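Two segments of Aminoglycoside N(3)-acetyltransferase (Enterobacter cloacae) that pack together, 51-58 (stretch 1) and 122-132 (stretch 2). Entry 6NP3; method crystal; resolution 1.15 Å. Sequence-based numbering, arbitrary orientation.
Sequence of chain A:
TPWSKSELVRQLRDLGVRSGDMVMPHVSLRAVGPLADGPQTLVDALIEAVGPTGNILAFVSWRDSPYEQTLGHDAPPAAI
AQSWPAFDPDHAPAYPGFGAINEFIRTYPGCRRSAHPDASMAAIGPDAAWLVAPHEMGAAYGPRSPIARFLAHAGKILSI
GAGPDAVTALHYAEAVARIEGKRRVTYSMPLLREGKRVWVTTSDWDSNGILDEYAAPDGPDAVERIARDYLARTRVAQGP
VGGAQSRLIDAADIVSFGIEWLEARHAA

Stretch 1 51-58: GPTGNILA
Stretch 2 122-132: AAIGPDAAWLV

The most unusual feature of this contact is Asn55, whose side chain reaches past the end of the strand pairing to bond the turn that follows the partner strand. Its CA-to-CB bond points sideways, but with chi1 at -63° (m) and chi2 at -86° the amide comes close to that turn. Asn55 OD1 accepts a hydrogen bond from Asp127 N at 2.9 Å. Asn55 ND2 gives a weak one to Asp127 OD2 at 3.0 Å, with an angle of 133° at the hydrogen. Asp127 has chi1 at -59° (m) and chi2 at -43°. It occupies the N-cap position of helix 128-132, but its side chain makes no capping bond. Asn55 OD1 also lies 3.2 Å from Pro126 N, which has no hydrogen to share.

The two stretches pair as antiparallel strands, 55-58 and 122-124. Their axes approach to 4.7 Å, and their directions differ by 170°. Ile56 pairs with Ile124 and Ala58 with Ala122, both as hydrogen-bonded pairs with CA atoms 5.2 Å apart. Leu57 and Ala123 form the non-hydrogen-bonded pair between them, with Leu57 CA 4.4 Å from Ala123 CA. Phi lies between -141° and -114° in these strands, and psi between 131° and 150°.

Each hydrogen-bonded pair is joined twice, because the NH and CO of each residue face those of its partner. Ile56 N to Ile124 O and Ile124 N to Ile56 O are both 2.9 Å. Ala58 N to Ala122 O and Ala122 N to Ala58 O are both 2.8 Å. The carbonyls also take CA-H contacts: Asn55 CA to Ile124 O is 3.2 Å, and Ala123 CA to Ile56 O is 3.1 Å.

Side chains alternate between the two faces of the sheet. Ile56, Ile124, Ala58 and Ala122 share one face. Both isoleucines have chi1 m and chi2 t, and Ile56 CB lies 4.5 Å from Ile124 CB, an apolar van der Waals contact. Leu57 and Ala123 are on the other face. Leu57 is t, p, which brings its end nearer stretch 2, and Leu57 CD1 comes within 4.1 Å of Ala123 CB. From the helix, the CA-to-CB bond of Leu131 (m, t) points toward stretch 1, and Leu131 CD1 is 4.3 Å from Asn55 CB.

Two type I turns lie at the same end of the pairing, Gly51 to Gly54 before the first strand and Gly125 to Ala128 after the second. Gly54 N to Gly51 O and Ala128 N to Gly125 O are both 3.0 Å hydrogen bonds. Gly125 has phi 133° and psi 177°. A CB there would lie 2.4 Å from both Gly54 O and Asn55 OD1, so glycine fits. Pro126 packs its ring, C-gamma exo, against stretch 1: Pro126 CG is 3.3 Å from Pro52 O, and Pro126 CD is 3.2 Å from Gly54 O.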

# COMPACT_ATOMS: atom_id res chain seq x y z
N GLY A 51 11.55 15.94 1.65
CA GLY A 51 12.06 16.92 2.58
C GLY A 51 11.60 16.69 4.00
O GLY A 51 10.82 15.80 4.31
N PRO A 52 12.12 17.52 4.91
CA PRO A 52 11.78 17.35 6.33
C PRO A 52 10.34 17.66 6.70
O PRO A 52 9.92 17.27 7.80
CB PRO A 52 12.76 18.29 7.04
CG PRO A 52 13.08 19.31 6.03
CD PRO A 52 13.08 18.60 4.69
N THR A 53 9.54 18.27 5.83
CA THR A 53 8.12 18.40 6.10
C THR A 53 7.28 17.41 5.30
O THR A 53 6.07 17.38 5.46
CB THR A 53 7.61 19.81 5.79
OG1 THR A 53 7.65 20.02 4.36
CG2 THR A 53 8.45 20.87 6.45
N GLY A 54 7.89 16.63 4.42
CA GLY A 54 7.13 15.67 3.64
C GLY A 54 6.91 14.36 4.39
O GLY A 54 7.42 14.14 5.48
N ASN A 55 6.14 13.48 3.75
CA ASN A 55 5.81 12.20 4.36
C ASN A 55 5.84 11.12 3.28
O ASN A 55 5.53 11.36 2.12
CB ASN A 55 4.42 12.20 5.00
CG ASN A 55 4.30 13.18 6.15
OD1 ASN A 55 4.62 12.87 7.29
ND2 ASN A 55 3.83 14.38 5.84
N ILE A 56 6.17 9.91 3.72
CA ILE A 56 6.10 8.69 2.90
C ILE A 56 5.18 7.71 3.62
O ILE A 56 5.29 7.53 4.84
CB ILE A 56 7.50 8.05 2.77
CG1 ILE A 56 8.45 9.01 2.07
CG2 ILE A 56 7.45 6.69 2.07
CD1 ILE A 56 9.88 8.64 2.03
N LEU A 57 4.28 7.09 2.87
CA LEU A 57 3.41 6.03 3.36
C LEU A 57 3.59 4.83 2.45
O LEU A 57 3.55 4.98 1.23
CB LEU A 57 1.95 6.48 3.30
CG LEU A 57 0.90 5.47 3.77
CD1 LEU A 57 1.06 5.25 5.23
CD2 LEU A 57 -0.50 5.91 3.46
N ALA A 58 3.80 3.65 3.02
CA ALA A 58 3.98 2.46 2.21
C ALA A 58 3.11 1.34 2.74
O ALA A 58 2.98 1.18 3.95
CB ALA A 58 5.44 2.01 2.20
N ALA A 122 3.41 1.57 6.73
CA ALA A 122 4.56 2.21 7.35
C ALA A 122 4.60 3.66 6.90
O ALA A 122 4.34 3.94 5.73
CB ALA A 122 5.84 1.50 6.92
N ALA A 123 4.92 4.57 7.82
CA ALA A 123 5.01 5.97 7.47
C ALA A 123 6.22 6.63 8.09
O ALA A 123 6.54 6.40 9.26
CB ALA A 123 3.77 6.76 7.91
N ILE A 124 6.82 7.51 7.30
CA ILE A 124 7.97 8.31 7.72
C ILE A 124 7.60 9.77 7.49
O ILE A 124 7.17 10.14 6.39
CB ILE A 124 9.22 7.97 6.89
CG1 ILE A 124 9.65 6.53 7.14
CG2 ILE A 124 10.37 8.91 7.24
CD1 ILE A 124 10.56 5.96 6.13
N GLY A 125 7.82 10.61 8.50
CA GLY A 125 7.65 12.04 8.38
C GLY A 125 6.86 12.61 9.53
O GLY A 125 6.38 11.88 10.41
N PRO A 126 6.70 13.93 9.55
CA PRO A 126 6.07 14.57 10.72
C PRO A 126 4.65 14.12 10.97
O PRO A 126 4.17 14.21 12.11
CB PRO A 126 6.15 16.06 10.41
CG PRO A 126 7.32 16.19 9.49
CD PRO A 126 7.26 14.92 8.62
N ASP A 127 3.93 13.67 9.95
CA ASP A 127 2.54 13.27 10.10
C ASP A 127 2.38 11.76 10.20
O ASP A 127 1.27 11.24 10.13
CB ASP A 127 1.71 13.82 8.94
CG ASP A 127 1.76 15.33 8.84
OD1 ASP A 127 1.68 16.02 9.86
OD2 ASP A 127 1.94 15.85 7.72
N ALA A 128 3.48 11.05 10.46
CA ALA A 128 3.46 9.60 10.43
C ALA A 128 2.52 9.02 11.48
O ALA A 128 1.80 8.04 11.21
CB ALA A 128 4.86 9.05 10.67
N ALA A 129 2.51 9.56 12.69
CA ALA A 129 1.63 8.98 13.70
C ALA A 129 0.17 9.16 13.31
O ALA A 129 -0.66 8.26 13.51
CB ALA A 129 1.91 9.58 15.07
N TRP A 130 -0.18 10.33 12.80
CA TRP A 130 -1.55 10.58 12.36
C TRP A 130 -1.93 9.68 11.19
O TRP A 130 -3.07 9.21 11.11
CB TRP A 130 -1.67 12.06 11.97
CG TRP A 130 -2.97 12.45 11.37
CD1 TRP A 130 -4.09 12.79 12.05
CD2 TRP A 130 -3.29 12.56 9.99
NE1 TRP A 130 -5.11 13.06 11.18
CE2 TRP A 130 -4.64 12.93 9.91
CE3 TRP A 130 -2.58 12.34 8.81
CZ2 TRP A 130 -5.27 13.14 8.70
CZ3 TRP A 130 -3.22 12.57 7.61
CH2 TRP A 130 -4.54 12.97 7.57
N LEU A 131 -0.98 9.39 10.30
CA LEU A 131 -1.27 8.49 9.19
C LEU A 131 -1.55 7.07 9.66
O LEU A 131 -2.47 6.43 9.16
CB LEU A 131 -0.12 8.46 8.19
CG LEU A 131 -0.03 9.70 7.31
CD1 LEU A 131 1.35 9.78 6.67
CD2 LEU A 131 -1.10 9.72 6.26
N VAL A 132 -0.75 6.54 10.59
CA VAL A 132 -0.80 5.10 10.79
C VAL A 132 -1.85 4.62 11.78
O VAL A 132 -2.11 3.41 11.84
CB VAL A 132 0.54 4.46 11.20
CG1 VAL A 132 1.61 4.70 10.13
CG2 VAL A 132 1.02 4.95 12.57